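Local atomic coordinates of nucleoside-diphosphate sugar epimerase (SulA family) (Corynebacterium glutamicum, PDB entry 3OH8), a protein that probably acts as an NAD(P)-dependent epimerase or related enzyme on nucleotide sugars, combining a Rossmann-type domain with a smaller helix-grip domain. Residues W17-R22 against I130-F135; V26-P31 against A341-T346; R187-L192 against K234-L239; D284-T289 against V299-T304. All coordinates share one frame; numbering follows the deposited sequence.

Contact 1: W17-R22 against I130-F135; sequences WDWHTR and IEDLKF
Trp19 meets two neighbouring residues of the opposite helix at different parts of its indole. Methyl CD2 of Leu133 lies 3.6 Å from CD1 of Trp19 on the pyrrole side, an apolar touch made obliquely to the ring. At the benzo edge, near the ring plane, OD2 of Asp132 comes 3.6 Å from CZ2 of Trp19, with the carboxylate turned 69° from the indole. Between these touches one water joins the polar atoms: NE1 of Trp19 donates to it at 3.0 Å, and it donates to OD2 of Asp132 at 2.7 Å. Tryptophan suits the place because it offers a broad apolar surface and a single N-H that must be satisfied in the buried interior. With CG anti to the backbone N (chi1 -176°), the indole extends from helix 13-21 toward helix 119-139. Helix 119-139, the long helix that follows the last strand of a seven-stranded antiparallel sheet, lies beside that sheet, with two short helices after the first strand, a topology consistent with the helix-grip (START-like) fold. Asp132 also forms salt bridges with Arg428 and Arg28, two cations that would probably stabilise its negative charge. Behind Trp19, its CE3 sits 3.7 Å above the His20 ring, over its centre. Leu129 and Leu136 of helix 119-139 add further apolar contacts to the indole.

Contact 2: V26-P31 against A341-T346; sequences VARLTP and AIDDLT
Arg28 has the largest share of the contact, reaching from helix 25-29 toward Asp343 and Thr346, one turn apart on helix 342-354. Its chain folds rather than extends, bending at chi2 (-62°) and chi3 (-69°), and this brings the guanidinium alongside the two shorter side chains. NH2 of Arg28 and OD1 of Asp343 are 3.8 Å apart, a long salt bridge in which the oxygen lies well out of the guanidinium plane, leaving attraction of charge without a directed N-H bond. The planes of guanidinium and carboxylate stand 68° apart. Directed bonding passes instead through two waters. One accepts from NH1 of Arg28 at 3.0 Å and donates to OD1 of Asp343 at 2.6 Å and to OG1 of Thr346 at 2.8 Å; the other accepts from NH2 of Arg28 at 2.9 Å and donates to OG1 of Thr346 at 2.7 Å. Helix 342-354 directly follows a strand of the Rossmann-type sheet, whereas helix 25-29 belongs to the N-terminal unit, whose topology is consistent with a helix-grip fold, so this hydrated polar patch lies at the junction of two folds. A threonine hydroxyl suits it by accepting from both waters while also bonding Gln166. OD1 of Asp343 also accepts from NE2 of Gln128, and NE of Arg28 is paired with Asp132 of helix 119-139.

Contact 3: R187-L192 against K234-L239; sequences RFWDPL and KFLAEL
Leu236 and Trp189 make the main apolar contact, with methyl CD2 of Leu236 only 3.4 Å from CZ2 of Trp189 and 3.6 Å from its NE1. The two side chains cross at about a right angle, and the methyl meets the indole neither squarely on a face nor at an edge. Both torsions of Leu236, chi1 -106° and chi2 -10°, lie off the usual staggered positions, so the exact placing of its methyls, and with it the closeness of this touch, is doubtful. A second apolar touch is looser: CD2 of Leu192 stands 4.3 Å from CE2 of Phe235.

Carbonyl groups supply the other kind of contact. O of Pro191 approaches CD2 of Phe235 at 3.7 Å, at the edge of the ring and near its plane, while O of Leu192 lies 3.5 Å from CE2 in an oblique position. The weakly positive C-H groups of a phenyl rim are reasonable company for carbonyl oxygens, and phenylalanine can meet them without a polar group of its own.

Within 187-192 the turn is shaped by Pro191, whose CA sits 3.3 Å above the Trp189 ring, toward its rim, and by a weak Asx-turn bond from N of Leu192 to OD1 of Asp190.

Strand 187-188 pairs in parallel with strand 173-178 at one side of the Rossmann-type sheet, and the chain leaving it folds across helix 222-242. Pro232 of that helix touches both Trp189 and Pro191, while Leu236 continues inward onto Leu205 and His207 of strand 204-207.

Contact 4: D284-T289 against V299-T304; sequences DWEHAT and VAFIRT
Glu286 and Arg303 form a side-on, two-point salt bridge. NH2 of Arg303 donates to OE1 of Glu286 at 3.0 Å along an almost straight path (173°), and NE of Arg303 donates to OE2 of Glu286 at 2.9 Å. Both oxygens use their syn lone pairs, and the two charged groups are nearly coplanar. OE2 also bonds Ser253, while NH1 of Arg303 bonds Tyr258, so the buried charges have company beyond each other. The extended chains of both residues bring the pair together beside Phe301.

The same carboxylate stacks on the Phe301 ring, their planes just 4° apart, with OE1 of Glu286 at 3.7 Å from CD2 of Phe301. Nearer the helix, CB of Glu286 makes a CH-pi contact 4.0 Å from the ring centroid. Thr289 comes to the edge instead: its OG1 lies 3.0 Å from CE1 of Phe301 and 3.6 Å from CG1 of Val299. That hydroxyl donates to O of Glu286 at 2.8 Å, a carbonyl that also accepts from N of Thr289, so threonine serves both polar and packing needs.

Along strand 298-308 the side chains alternate: Val299 and Phe301 point toward 284-289, whereas Ile302 packs against helix 342-354 on the other side of the Rossmann-type sheet. Strand 248-254 runs parallel beside this strand, and helix 222-242 adjoins the helical segment through Thr233.

Helix 13-21 of contact 1 is followed in the chain by helix 25-29 of contact 2, and the two contacts have centres about 12 Å apart; Asp132 OD2 and Arg28 NE, 2.9 Å apart, join them directly, and Trp19 also packs on Leu29. Contact 2 passes the connection into the Rossmann-type domain, where Leu345 CD2 touches Thr304 CG2 of contact 4 at 3.5 Å. Contacts 3 and 4 reach the same sheet, centres about 15 Å apart, and meet where Ala237 and Lys234 approach Ala288. Contact 3 is remote from contact 1, about 32 Å between centres. The four thus run from the N-terminal, probably helix-grip, unit across the junction to helices flanking the Rossmann-type sheet.

Contact 1: W17-R22 against I130-F135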
# COMPACT_ATOMS: atom_id res chain seq x y z
N TRP A 17 -5.80 -15.17 11.20
CA TRP A 17 -5.49 -14.70 12.54
C TRP A 17 -4.03 -14.29 12.63
O TRP A 17 -3.67 -13.19 13.10
CB TRP A 17 -5.77 -15.80 13.56
CG TRP A 17 -5.31 -15.43 14.93
CD1 TRP A 17 -4.11 -15.74 15.51
CD2 TRP A 17 -6.04 -14.65 15.88
NE1 TRP A 17 -4.06 -15.20 16.78
CE2 TRP A 17 -5.23 -14.53 17.03
CE3 TRP A 17 -7.29 -14.03 15.87
CZ2 TRP A 17 -5.63 -13.82 18.16
CZ3 TRP A 17 -7.70 -13.33 17.00
CH2 TRP A 17 -6.87 -13.24 18.13
N ASP A 18 -3.17 -15.20 12.17
CA ASP A 18 -1.74 -15.00 12.19
C ASP A 18 -1.36 -13.66 11.57
O ASP A 18 -0.52 -12.93 12.10
CB ASP A 18 -1.08 -16.10 11.38
CG ASP A 18 0.13 -16.65 12.05
OD1 ASP A 18 -0.01 -17.70 12.71
OD2 ASP A 18 1.21 -16.03 11.91
N TRP A 19 -1.98 -13.35 10.44
CA TRP A 19 -1.68 -12.12 9.70
C TRP A 19 -1.91 -10.87 10.57
O TRP A 19 -1.14 -9.90 10.53
CB TRP A 19 -2.52 -12.09 8.42
CG TRP A 19 -2.27 -10.92 7.49
CD1 TRP A 19 -1.47 -10.90 6.38
CD2 TRP A 19 -2.85 -9.62 7.60
NE1 TRP A 19 -1.51 -9.66 5.79
CE2 TRP A 19 -2.35 -8.85 6.52
CE3 TRP A 19 -3.73 -9.02 8.51
CZ2 TRP A 19 -2.71 -7.52 6.32
CZ3 TRP A 19 -4.09 -7.70 8.31
CH2 TRP A 19 -3.58 -6.96 7.23
N HIS A 20 -2.99 -10.91 11.35
CA HIS A 20 -3.34 -9.79 12.24
C HIS A 20 -2.38 -9.61 13.41
O HIS A 20 -2.28 -8.52 13.98
CB HIS A 20 -4.77 -9.95 12.78
CG HIS A 20 -5.84 -9.72 11.75
ND1 HIS A 20 -6.20 -10.67 10.82
CD2 HIS A 20 -6.64 -8.65 11.53
CE1 HIS A 20 -7.16 -10.19 10.06
NE2 HIS A 20 -7.44 -8.96 10.46
N THR A 21 -1.66 -10.67 13.78
CA THR A 21 -0.69 -10.59 14.87
C THR A 21 0.64 -9.95 14.47
O THR A 21 1.43 -9.59 15.33
CB THR A 21 -0.37 -11.98 15.46
OG1 THR A 21 0.45 -12.70 14.53
CG2 THR A 21 -1.66 -12.77 15.72
N ARG A 22 0.90 -9.81 13.17
CA ARG A 22 2.21 -9.34 12.72
C ARG A 22 2.35 -7.82 12.70
O ARG A 22 1.37 -7.09 12.57
CB ARG A 22 2.53 -9.88 11.33
CG ARG A 22 2.38 -11.39 11.22
CD ARG A 22 3.21 -11.95 10.09
NE ARG A 22 3.16 -13.40 10.06
CZ ARG A 22 2.52 -14.11 9.13
NH1 ARG A 22 1.88 -13.50 8.14
NH2 ARG A 22 2.53 -15.44 9.19
N ILE A 130 -8.47 -8.90 2.09
CA ILE A 130 -8.62 -9.99 1.14
C ILE A 130 -7.60 -9.85 0.01
O ILE A 130 -6.98 -10.83 -0.41
CB ILE A 130 -10.09 -10.14 0.60
CG1 ILE A 130 -10.23 -11.43 -0.20
CG2 ILE A 130 -10.48 -8.98 -0.31
CD1 ILE A 130 -9.39 -12.55 0.33
N GLU A 131 -7.38 -8.62 -0.46
CA GLU A 131 -6.43 -8.43 -1.54
C GLU A 131 -5.01 -8.71 -1.07
O GLU A 131 -4.22 -9.32 -1.80
CB GLU A 131 -6.55 -7.04 -2.16
CG GLU A 131 -7.90 -6.81 -2.82
CD GLU A 131 -8.18 -7.79 -3.95
OE1 GLU A 131 -7.22 -8.24 -4.62
OE2 GLU A 131 -9.37 -8.10 -4.19
N ASP A 132 -4.68 -8.29 0.15
CA ASP A 132 -3.36 -8.57 0.71
C ASP A 132 -3.06 -10.06 0.79
O ASP A 132 -1.97 -10.50 0.42
CB ASP A 132 -3.23 -7.96 2.10
CG ASP A 132 -2.60 -6.59 2.08
OD1 ASP A 132 -2.68 -5.93 1.02
OD2 ASP A 132 -2.02 -6.17 3.10
N LEU A 133 -4.01 -10.83 1.31
CA LEU A 133 -3.82 -12.26 1.45
C LEU A 133 -3.75 -12.95 0.08
O LEU A 133 -2.93 -13.83 -0.12
CB LEU A 133 -4.94 -12.85 2.31
CG LEU A 133 -4.87 -12.47 3.80
CD1 LEU A 133 -6.14 -12.91 4.50
CD2 LEU A 133 -3.63 -13.08 4.48
N LYS A 134 -4.60 -12.54 -0.85
CA LYS A 134 -4.53 -13.10 -2.21
C LYS A 134 -3.17 -12.82 -2.83
O LYS A 134 -2.57 -13.69 -3.48
CB LYS A 134 -5.65 -12.58 -3.09
CG LYS A 134 -6.99 -13.25 -2.82
CD LYS A 134 -8.10 -12.72 -3.73
CE LYS A 134 -9.39 -13.52 -3.53
NZ LYS A 134 -10.58 -12.90 -4.17
N PHE A 135 -2.68 -11.59 -2.65
CA PHE A 135 -1.37 -11.24 -3.18
C PHE A 135 -0.30 -12.14 -2.60
O PHE A 135 0.57 -12.63 -3.33
CB PHE A 135 -0.98 -9.78 -2.88
CG PHE A 135 0.49 -9.52 -3.15
CD1 PHE A 135 0.93 -9.35 -4.46
CD2 PHE A 135 1.42 -9.52 -2.13
CE1 PHE A 135 2.28 -9.16 -4.73
CE2 PHE A 135 2.76 -9.33 -2.39
CZ PHE A 135 3.20 -9.14 -3.70
O HOH W 1 -0.16 -8.10 3.66

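Contact 2: V26-P31 against A341-T346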
# COMPACT_ATOMS: atom_id res chain seq x y z
N VAL A 26 -1.87 -3.40 11.41
CA VAL A 26 -2.69 -2.23 11.71
C VAL A 26 -2.55 -1.18 10.62
O VAL A 26 -3.54 -0.62 10.14
CB VAL A 26 -2.37 -1.61 13.09
CG1 VAL A 26 -3.18 -0.34 13.28
CG2 VAL A 26 -2.67 -2.62 14.21
N ALA A 27 -1.31 -0.94 10.19
CA ALA A 27 -1.07 0.04 9.12
C ALA A 27 -1.79 -0.34 7.82
O ALA A 27 -2.41 0.51 7.17
CB ALA A 27 0.43 0.22 8.88
N ARG A 28 -1.72 -1.61 7.44
CA ARG A 28 -2.36 -2.08 6.20
C ARG A 28 -3.86 -1.82 6.20
O ARG A 28 -4.41 -1.40 5.18
CB ARG A 28 -2.08 -3.57 5.95
CG ARG A 28 -0.61 -3.96 5.77
CD ARG A 28 0.04 -3.27 4.57
NE ARG A 28 -0.50 -3.77 3.31
CZ ARG A 28 -0.22 -3.25 2.11
NH1 ARG A 28 0.60 -2.20 2.02
NH2 ARG A 28 -0.74 -3.78 1.01
N LEU A 29 -4.54 -2.04 7.33
CA LEU A 29 -6.00 -1.90 7.36
C LEU A 29 -6.51 -0.50 7.76
O LEU A 29 -7.72 -0.26 7.77
CB LEU A 29 -6.62 -2.98 8.26
CG LEU A 29 -6.26 -4.42 7.91
CD1 LEU A 29 -7.14 -5.41 8.71
CD2 LEU A 29 -6.38 -4.65 6.40
N THR A 30 -5.60 0.41 8.09
CA THR A 30 -5.99 1.78 8.39
C THR A 30 -6.41 2.48 7.09
O THR A 30 -5.64 2.53 6.14
CB THR A 30 -4.84 2.58 9.07
OG1 THR A 30 -4.52 1.98 10.33
CG2 THR A 30 -5.25 4.03 9.31
N PRO A 31 -7.64 3.02 7.05
CA PRO A 31 -8.13 3.65 5.82
C PRO A 31 -7.31 4.90 5.44
O PRO A 31 -7.10 5.78 6.27
CB PRO A 31 -9.58 4.05 6.18
CG PRO A 31 -9.95 3.18 7.33
CD PRO A 31 -8.67 2.95 8.10
N ALA A 341 -2.33 2.31 -8.83
CA ALA A 341 -2.88 2.32 -7.47
C ALA A 341 -1.74 2.01 -6.53
O ALA A 341 -0.85 1.22 -6.86
CB ALA A 341 -3.99 1.27 -7.34
N ILE A 342 -1.70 2.68 -5.38
CA ILE A 342 -0.55 2.49 -4.50
C ILE A 342 -0.35 1.00 -4.14
O ILE A 342 0.79 0.53 -4.06
CB ILE A 342 -0.60 3.37 -3.25
CG1 ILE A 342 0.69 3.17 -2.45
CG2 ILE A 342 -1.85 3.10 -2.39
CD1 ILE A 342 0.92 4.21 -1.37
N ASP A 343 -1.44 0.27 -3.95
CA ASP A 343 -1.29 -1.13 -3.58
C ASP A 343 -0.64 -1.93 -4.70
O ASP A 343 0.17 -2.83 -4.44
CB ASP A 343 -2.64 -1.75 -3.20
CG ASP A 343 -3.19 -1.19 -1.91
OD1 ASP A 343 -2.42 -1.05 -0.94
OD2 ASP A 343 -4.41 -0.90 -1.86
N ASP A 344 -0.97 -1.61 -5.95
CA ASP A 344 -0.32 -2.30 -7.06
C ASP A 344 1.17 -1.98 -7.13
O ASP A 344 1.97 -2.84 -7.52
CB ASP A 344 -1.01 -2.01 -8.38
CG ASP A 344 -2.25 -2.87 -8.56
OD1 ASP A 344 -2.13 -4.11 -8.39
OD2 ASP A 344 -3.34 -2.33 -8.85
N LEU A 345 1.55 -0.76 -6.75
CA LEU A 345 2.95 -0.37 -6.77
C LEU A 345 3.74 -1.14 -5.72
O LEU A 345 4.79 -1.72 -6.04
CB LEU A 345 3.10 1.14 -6.57
CG LEU A 345 4.54 1.68 -6.51
CD1 LEU A 345 5.30 1.32 -7.78
CD2 LEU A 345 4.55 3.21 -6.32
N THR A 346 3.26 -1.19 -4.47
CA THR A 346 3.94 -1.99 -3.47
C THR A 346 3.96 -3.49 -3.85
O THR A 346 4.97 -4.16 -3.65
CB THR A 346 3.43 -1.76 -2.02
OG1 THR A 346 2.05 -2.15 -1.91
CG2 THR A 346 3.56 -0.28 -1.64
O HOH W 2 0.16 -0.68 -0.48
O HOH W 3 -0.08 -3.83 -1.81

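Contact 3: R187-L192 against K234-L239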
# COMPACT_ATOMS: atom_id res chain seq x y z
N ARG A 187 18.84 1.85 10.93
CA ARG A 187 20.21 2.25 10.66
C ARG A 187 20.31 3.62 10.02
O ARG A 187 19.56 3.94 9.09
CB ARG A 187 20.91 1.22 9.79
CG ARG A 187 21.08 -0.10 10.50
CD ARG A 187 21.68 -1.14 9.60
NE ARG A 187 21.64 -2.45 10.24
CZ ARG A 187 22.01 -3.58 9.65
NH1 ARG A 187 22.43 -3.56 8.39
NH2 ARG A 187 21.94 -4.72 10.32
N PHE A 188 21.24 4.43 10.52
CA PHE A 188 21.47 5.76 9.99
C PHE A 188 22.11 5.70 8.61
O PHE A 188 23.16 5.08 8.39
CB PHE A 188 22.36 6.57 10.95
CG PHE A 188 22.65 7.96 10.46
CD1 PHE A 188 21.72 8.97 10.59
CD2 PHE A 188 23.87 8.25 9.86
CE1 PHE A 188 21.99 10.25 10.13
CE2 PHE A 188 24.15 9.53 9.39
CZ PHE A 188 23.21 10.53 9.53
N TRP A 189 21.46 6.36 7.65
CA TRP A 189 21.97 6.39 6.29
C TRP A 189 22.39 7.80 5.93
O TRP A 189 21.56 8.71 5.92
CB TRP A 189 20.91 5.88 5.32
CG TRP A 189 21.26 6.07 3.87
CD1 TRP A 189 22.44 5.73 3.26
CD2 TRP A 189 20.42 6.60 2.84
NE1 TRP A 189 22.38 6.04 1.91
CE2 TRP A 189 21.15 6.58 1.64
CE3 TRP A 189 19.11 7.10 2.83
CZ2 TRP A 189 20.62 7.03 0.43
CZ3 TRP A 189 18.59 7.55 1.63
CH2 TRP A 189 19.34 7.52 0.45
N ASP A 190 23.67 7.97 5.63
CA ASP A 190 24.21 9.22 5.09
C ASP A 190 24.32 9.04 3.58
O ASP A 190 25.19 8.33 3.12
CB ASP A 190 25.60 9.48 5.67
CG ASP A 190 26.17 10.82 5.22
OD1 ASP A 190 25.64 11.40 4.25
OD2 ASP A 190 27.16 11.29 5.83
N PRO A 191 23.42 9.67 2.82
CA PRO A 191 23.35 9.37 1.39
C PRO A 191 24.68 9.57 0.66
O PRO A 191 25.00 8.80 -0.25
CB PRO A 191 22.30 10.36 0.87
CG PRO A 191 21.44 10.66 2.07
CD PRO A 191 22.40 10.65 3.24
N LEU A 192 25.46 10.58 1.05
CA LEU A 192 26.71 10.88 0.35
C LEU A 192 27.91 10.23 1.00
O LEU A 192 29.04 10.43 0.56
CB LEU A 192 26.92 12.39 0.22
CG LEU A 192 25.91 13.09 -0.69
CD1 LEU A 192 26.04 14.60 -0.60
CD2 LEU A 192 26.08 12.60 -2.13
N LYS A 234 24.56 5.40 -6.44
CA LYS A 234 25.81 4.74 -6.80
C LYS A 234 26.51 4.18 -5.57
O LYS A 234 27.02 3.05 -5.59
CB LYS A 234 26.74 5.71 -7.53
CG LYS A 234 27.99 5.07 -8.08
CD LYS A 234 28.89 6.12 -8.73
CE LYS A 234 30.23 5.54 -9.12
NZ LYS A 234 31.13 6.59 -9.69
N PHE A 235 26.55 4.96 -4.50
CA PHE A 235 27.23 4.53 -3.29
C PHE A 235 26.53 3.31 -2.71
O PHE A 235 27.17 2.37 -2.24
CB PHE A 235 27.34 5.68 -2.28
CG PHE A 235 28.14 6.87 -2.80
CD1 PHE A 235 29.01 6.72 -3.87
CD2 PHE A 235 28.00 8.13 -2.23
CE1 PHE A 235 29.75 7.80 -4.36
CE2 PHE A 235 28.73 9.21 -2.70
CZ PHE A 235 29.60 9.05 -3.77
N LEU A 236 25.21 3.30 -2.77
CA LEU A 236 24.45 2.14 -2.30
C LEU A 236 24.75 0.93 -3.21
O LEU A 236 24.94 -0.20 -2.73
CB LEU A 236 22.95 2.44 -2.31
CG LEU A 236 22.15 2.71 -1.02
CD1 LEU A 236 22.91 2.41 0.29
CD2 LEU A 236 21.63 4.10 -1.05
N ALA A 237 24.78 1.15 -4.51
CA ALA A 237 25.07 0.07 -5.46
C ALA A 237 26.43 -0.55 -5.18
O ALA A 237 26.60 -1.77 -5.27
CB ALA A 237 24.98 0.56 -6.89
N GLU A 238 27.40 0.28 -4.81
CA GLU A 238 28.72 -0.23 -4.46
C GLU A 238 28.65 -1.13 -3.24
O GLU A 238 29.30 -2.17 -3.21
CB GLU A 238 29.70 0.93 -4.24
CG GLU A 238 30.02 1.66 -5.54
CD GLU A 238 30.89 2.90 -5.35
OE1 GLU A 238 31.19 3.26 -4.19
OE2 GLU A 238 31.26 3.52 -6.37
N LEU A 239 27.88 -0.73 -2.23
CA LEU A 239 27.73 -1.56 -1.05
C LEU A 239 27.07 -2.88 -1.43
O LEU A 239 27.43 -3.94 -0.91
CB LEU A 239 26.93 -0.84 0.03
CG LEU A 239 27.60 0.38 0.67
CD1 LEU A 239 26.68 1.01 1.72
CD2 LEU A 239 28.96 0.02 1.27

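Contact 4: D284-T289 against V299-T304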
# COMPACT_ATOMS: atom_id res chain seq x y z
N ASP A 284 20.51 8.62 -15.95
CA ASP A 284 21.63 8.69 -15.02
C ASP A 284 21.30 7.98 -13.71
O ASP A 284 22.12 7.28 -13.13
CB ASP A 284 21.96 10.14 -14.71
CG ASP A 284 22.53 10.88 -15.91
OD1 ASP A 284 22.87 10.21 -16.91
OD2 ASP A 284 22.63 12.12 -15.85
N TRP A 285 20.07 8.18 -13.25
CA TRP A 285 19.60 7.58 -12.00
C TRP A 285 19.66 6.04 -12.11
O TRP A 285 20.14 5.36 -11.20
CB TRP A 285 18.18 8.08 -11.77
CG TRP A 285 17.52 7.69 -10.49
CD1 TRP A 285 18.08 7.13 -9.39
CD2 TRP A 285 16.13 7.87 -10.19
NE1 TRP A 285 17.13 6.94 -8.41
CE2 TRP A 285 15.92 7.39 -8.88
CE3 TRP A 285 15.05 8.40 -10.91
CZ2 TRP A 285 14.66 7.41 -8.27
CZ3 TRP A 285 13.80 8.41 -10.31
CH2 TRP A 285 13.61 7.92 -9.00
N GLU A 286 19.20 5.50 -13.22
CA GLU A 286 19.31 4.07 -13.44
C GLU A 286 20.76 3.61 -13.63
O GLU A 286 21.17 2.58 -13.10
CB GLU A 286 18.43 3.65 -14.63
CG GLU A 286 16.94 3.86 -14.33
CD GLU A 286 16.04 3.35 -15.44
OE1 GLU A 286 16.56 2.71 -16.37
OE2 GLU A 286 14.83 3.61 -15.37
N HIS A 287 21.54 4.39 -14.37
CA HIS A 287 22.91 3.96 -14.66
C HIS A 287 23.78 3.93 -13.40
O HIS A 287 24.77 3.22 -13.34
CB HIS A 287 23.55 4.85 -15.74
CG HIS A 287 24.96 4.45 -16.08
ND1 HIS A 287 26.06 5.20 -15.73
CD2 HIS A 287 25.44 3.35 -16.70
CE1 HIS A 287 27.15 4.59 -16.14
NE2 HIS A 287 26.80 3.46 -16.73
N ALA A 288 23.41 4.71 -12.39
CA ALA A 288 24.13 4.70 -11.13
C ALA A 288 24.10 3.35 -10.40
O ALA A 288 24.90 3.14 -9.48
CB ALA A 288 23.62 5.82 -10.22
N THR A 289 23.21 2.44 -10.80
CA THR A 289 23.17 1.10 -10.19
C THR A 289 24.20 0.16 -10.81
O THR A 289 24.34 -0.99 -10.38
CB THR A 289 21.77 0.41 -10.29
OG1 THR A 289 21.43 0.17 -11.66
CG2 THR A 289 20.68 1.24 -9.63
N VAL A 299 19.48 -6.63 -10.57
CA VAL A 299 19.01 -5.25 -10.46
C VAL A 299 17.74 -5.05 -11.28
O VAL A 299 17.67 -5.51 -12.43
CB VAL A 299 20.09 -4.25 -10.97
CG1 VAL A 299 19.61 -2.81 -10.83
CG2 VAL A 299 21.40 -4.46 -10.23
N ALA A 300 16.74 -4.40 -10.68
CA ALA A 300 15.57 -3.95 -11.44
C ALA A 300 15.29 -2.48 -11.16
O ALA A 300 15.60 -1.98 -10.08
CB ALA A 300 14.35 -4.78 -11.11
N PHE A 301 14.71 -1.81 -12.15
CA PHE A 301 14.34 -0.40 -12.05
C PHE A 301 12.84 -0.34 -12.11
O PHE A 301 12.23 -0.76 -13.10
CB PHE A 301 14.92 0.39 -13.23
CG PHE A 301 16.35 0.07 -13.52
CD1 PHE A 301 17.34 0.42 -12.62
CD2 PHE A 301 16.70 -0.57 -14.69
CE1 PHE A 301 18.66 0.13 -12.88
CE2 PHE A 301 18.03 -0.87 -14.96
CZ PHE A 301 19.00 -0.52 -14.04
N ILE A 302 12.23 0.18 -11.06
CA ILE A 302 10.77 0.26 -10.99
C ILE A 302 10.36 1.62 -11.53
O ILE A 302 10.31 2.60 -10.79
CB ILE A 302 10.27 0.05 -9.55
CG1 ILE A 302 10.84 -1.25 -8.98
CG2 ILE A 302 8.75 0.04 -9.49
CD1 ILE A 302 10.64 -2.47 -9.89
N ARG A 303 10.12 1.69 -12.84
CA ARG A 303 9.70 2.93 -13.47
C ARG A 303 8.24 3.19 -13.12
O ARG A 303 7.34 2.68 -13.77
CB ARG A 303 9.91 2.86 -14.99
CG ARG A 303 11.37 2.59 -15.37
CD ARG A 303 11.59 2.60 -16.90
NE ARG A 303 13.01 2.41 -17.22
CZ ARG A 303 13.47 1.98 -18.39
NH1 ARG A 303 12.64 1.69 -19.39
NH2 ARG A 303 14.77 1.84 -18.56
N THR A 304 8.03 3.98 -12.08
CA THR A 304 6.70 4.20 -11.53
C THR A 304 5.92 5.29 -12.24
O THR A 304 6.47 6.34 -12.61
CB THR A 304 6.78 4.60 -10.06
OG1 THR A 304 7.69 3.72 -9.38
CG2 THR A 304 5.40 4.51 -9.42